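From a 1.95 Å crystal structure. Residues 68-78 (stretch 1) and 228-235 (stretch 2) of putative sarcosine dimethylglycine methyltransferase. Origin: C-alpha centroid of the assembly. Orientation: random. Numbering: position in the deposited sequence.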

# COMPACT_ATOMS: atom_id res chain seq x y z
N GLU A 68 -11.51 -6.40 -0.90
CA GLU A 68 -12.08 -5.06 -1.17
C GLU A 68 -10.97 -4.07 -1.50
O GLU A 68 -11.11 -3.28 -2.43
CB GLU A 68 -12.87 -4.53 0.03
CG GLU A 68 -14.18 -5.29 0.31
CD GLU A 68 -15.29 -5.03 -0.70
OE1 GLU A 68 -15.18 -4.09 -1.53
OE2 GLU A 68 -16.32 -5.75 -0.63
N TRP A 69 -9.89 -4.08 -0.71
CA TRP A 69 -8.75 -3.15 -0.94
C TRP A 69 -8.12 -3.41 -2.31
O TRP A 69 -7.94 -2.48 -3.10
CB TRP A 69 -7.67 -3.26 0.18
CG TRP A 69 -6.33 -2.68 -0.24
CD1 TRP A 69 -6.05 -1.35 -0.51
CD2 TRP A 69 -5.10 -3.40 -0.48
NE1 TRP A 69 -4.74 -1.22 -0.90
CE2 TRP A 69 -4.13 -2.45 -0.87
CE3 TRP A 69 -4.74 -4.75 -0.38
CZ2 TRP A 69 -2.82 -2.81 -1.18
CZ3 TRP A 69 -3.42 -5.12 -0.69
CH2 TRP A 69 -2.47 -4.14 -1.09
N LEU A 70 -7.77 -4.66 -2.60
CA LEU A 70 -7.07 -4.97 -3.85
C LEU A 70 -7.96 -4.65 -5.06
O LEU A 70 -7.48 -4.08 -6.02
CB LEU A 70 -6.59 -6.43 -3.94
CG LEU A 70 -5.55 -6.72 -5.06
CD1 LEU A 70 -4.16 -6.03 -4.75
CD2 LEU A 70 -5.33 -8.25 -5.14
N ALA A 71 -9.24 -4.98 -4.96
CA ALA A 71 -10.20 -4.70 -6.01
C ALA A 71 -10.35 -3.18 -6.20
O ALA A 71 -10.44 -2.70 -7.31
CB ALA A 71 -11.52 -5.35 -5.71
N SER A 72 -10.33 -2.43 -5.09
CA SER A 72 -10.42 -0.98 -5.18
C SER A 72 -9.20 -0.38 -5.90
O SER A 72 -9.36 0.52 -6.71
CB SER A 72 -10.62 -0.37 -3.78
OG SER A 72 -10.70 1.04 -3.85
N GLU A 73 -8.01 -0.91 -5.63
CA GLU A 73 -6.78 -0.43 -6.25
C GLU A 73 -6.89 -0.71 -7.76
O GLU A 73 -6.69 0.18 -8.57
CB GLU A 73 -5.52 -1.11 -5.64
CG GLU A 73 -5.29 -0.77 -4.12
CD GLU A 73 -4.77 0.62 -3.88
OE1 GLU A 73 -4.35 1.29 -4.86
OE2 GLU A 73 -4.76 1.06 -2.73
N LEU A 74 -7.28 -1.93 -8.11
CA LEU A 74 -7.47 -2.32 -9.50
C LEU A 74 -8.53 -1.46 -10.20
O LEU A 74 -8.35 -1.05 -11.35
CB LEU A 74 -7.85 -3.79 -9.57
CG LEU A 74 -7.62 -4.56 -10.87
CD1 LEU A 74 -6.22 -4.33 -11.44
CD2 LEU A 74 -7.83 -6.07 -10.58
N ALA A 75 -9.65 -1.19 -9.53
CA ALA A 75 -10.74 -0.40 -10.12
C ALA A 75 -10.30 1.03 -10.50
O ALA A 75 -10.74 1.60 -11.53
CB ALA A 75 -11.96 -0.36 -9.19
N MSE A 76 -9.42 1.61 -9.66
CA MSE A 76 -8.89 2.97 -9.91
C MSE A 76 -8.11 3.02 -11.24
O MSE A 76 -7.97 4.10 -11.82
CB MSE A 76 -8.00 3.46 -8.74
CG MSE A 76 -8.76 3.65 -7.41
SE MSE A 76 -9.95 5.14 -7.51
CE MSE A 76 -8.71 6.54 -6.97
N THR A 77 -7.62 1.88 -11.74
CA THR A 77 -6.89 1.88 -13.03
C THR A 77 -7.82 1.85 -14.26
O THR A 77 -7.33 1.93 -15.39
CB THR A 77 -5.85 0.71 -13.15
OG1 THR A 77 -6.53 -0.54 -13.37
CG2 THR A 77 -4.92 0.64 -11.89
N GLY A 78 -9.14 1.73 -14.05
CA GLY A 78 -10.09 1.67 -15.15
C GLY A 78 -10.37 0.32 -15.79
O GLY A 78 -11.27 0.22 -16.62
N THR A 228 5.75 -0.72 -12.95
CA THR A 228 5.20 -0.82 -11.61
C THR A 228 4.50 0.50 -11.31
O THR A 228 5.12 1.59 -11.32
CB THR A 228 6.29 -1.11 -10.57
OG1 THR A 228 6.87 -2.40 -10.83
CG2 THR A 228 5.66 -1.13 -9.19
N LEU A 229 3.19 0.42 -11.13
CA LEU A 229 2.34 1.58 -10.84
C LEU A 229 2.39 1.98 -9.38
O LEU A 229 2.45 3.17 -9.07
CB LEU A 229 0.89 1.27 -11.17
CG LEU A 229 0.51 0.96 -12.62
CD1 LEU A 229 -1.03 0.77 -12.76
CD2 LEU A 229 0.98 2.05 -13.59
N ARG A 230 2.38 0.98 -8.50
CA ARG A 230 2.40 1.19 -7.05
C ARG A 230 2.77 -0.09 -6.32
O ARG A 230 2.53 -1.20 -6.83
CB ARG A 230 1.04 1.72 -6.58
CG ARG A 230 -0.15 0.78 -6.85
CD ARG A 230 -1.49 1.45 -6.59
NE ARG A 230 -1.94 2.22 -7.77
CZ ARG A 230 -3.20 2.30 -8.20
NH1 ARG A 230 -4.21 1.70 -7.56
NH2 ARG A 230 -3.47 3.00 -9.29
N THR A 231 3.32 0.05 -5.11
CA THR A 231 3.65 -1.07 -4.24
C THR A 231 3.28 -0.80 -2.78
O THR A 231 3.10 0.37 -2.35
CB THR A 231 5.15 -1.47 -4.34
OG1 THR A 231 5.99 -0.44 -3.83
CG2 THR A 231 5.56 -1.76 -5.78
N PHE A 232 3.15 -1.91 -2.03
CA PHE A 232 2.65 -1.91 -0.68
C PHE A 232 3.45 -2.97 0.06
O PHE A 232 3.72 -4.05 -0.48
CB PHE A 232 1.14 -2.29 -0.64
CG PHE A 232 0.25 -1.41 -1.51
CD1 PHE A 232 -0.42 -0.32 -0.97
CD2 PHE A 232 0.08 -1.69 -2.87
CE1 PHE A 232 -1.24 0.51 -1.78
CE2 PHE A 232 -0.71 -0.86 -3.68
CZ PHE A 232 -1.38 0.22 -3.14
N SER A 233 3.87 -2.65 1.28
CA SER A 233 4.55 -3.63 2.14
C SER A 233 3.83 -3.55 3.47
O SER A 233 3.75 -2.45 4.07
CB SER A 233 6.04 -3.31 2.26
OG SER A 233 6.67 -4.11 3.26
N ARG A 234 3.25 -4.66 3.90
CA ARG A 234 2.49 -4.68 5.13
C ARG A 234 3.02 -5.79 6.03
O ARG A 234 2.38 -6.85 6.12
CB ARG A 234 1.01 -4.93 4.83
CG ARG A 234 0.38 -3.80 3.97
CD ARG A 234 -1.06 -4.16 3.64
NE ARG A 234 -1.69 -3.25 2.67
CZ ARG A 234 -2.43 -2.21 3.03
NH1 ARG A 234 -2.65 -1.92 4.34
NH2 ARG A 234 -2.99 -1.47 2.08
N PRO A 235 4.18 -5.56 6.70
CA PRO A 235 4.65 -6.61 7.63
C PRO A 235 3.72 -6.76 8.84
O PRO A 235 3.63 -7.85 9.42
CB PRO A 235 6.05 -6.13 8.04
CG PRO A 235 6.02 -4.62 7.82
CD PRO A 235 5.12 -4.40 6.63
O HOH W 1 -5.27 4.95 -10.96

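The helix of residues 68-76 and the strand of residues 228-233 run nearly antiparallel, their N-to-C directions 160° apart, with axes that come no closer than 11.1 Å. At that spacing the backbones do not touch: even in register, Glu73 CA and Arg230 CA lie 9.4 Å apart. Side chains fill the gap, most of the contact coming from long or aromatic ones, and the contact, 354 Å² in all, rests on a few of them. Along the first stretch, Trp69 and Glu73 of the helix and Thr77 of the loop that follows come four residues apart and point toward the strand; on the other side, Arg230, Phe232 and Arg234 alternate with residues that do not take part.

Trp69 covers the most surface, and it does so by using its ring in two ways. Its edge meets the face of Phe232, with Trp69 CZ2 3.4 Å from Phe232 CG and the ring planes at 85°. This arrangement sets the slightly positive C-H rim of the indole against the electron-rich face of the phenyl ring. One face of the same indole receives Arg234, whose CZ lies 4.3 Å from the centroid of the six-membered ring and 14° off its normal, a cation-pi pairing. Trp69 NE1 and Arg234 NH2 are 3.5 Å apart, but both are donors and do not bond. The indole N-H instead bonds within its own helix: Trp69 NE1 donates to Glu73 OE2 at 2.9 Å, about one turn on.

That bond helps to hold a carboxylate whose other oxygen faces Arg230, the second large contributor. Arg230 NH1 forms a salt bridge with Glu73 OE1 at 2.7 Å; Glu73 OE1 lies at the edge of the Arg230 guanidinium, near its plane, where the N-H groups point. The same nitrogen gives a weak hydrogen bond to the backbone carbonyl, Arg230 NH1 to Glu73 O at 3.1 Å, so one arginine engages both side chain and main chain of a single helical residue. A water links Arg230 NH2 to Met76 O through two weak hydrogen bonds.

Phe232 touches both groups, its CZ 3.5 Å from Glu73 CD while its face takes the Trp69 edge. Beyond the salt bridge, Thr77 CG2 packs 4.0 Å from Leu229 CD1 and 3.8 Å from Arg230 NH2. Its hydroxyl is occupied at home, Thr77 OG1 donating to Leu74 O at 2.8 Å, while the methyl meets the strand. The rule to read here is economy: an indole and a guanidinium each serve several partners; the carboxylate lies at the guanidinium edge, the indole edge meets the phenyl face, and the cation lies over the indole face.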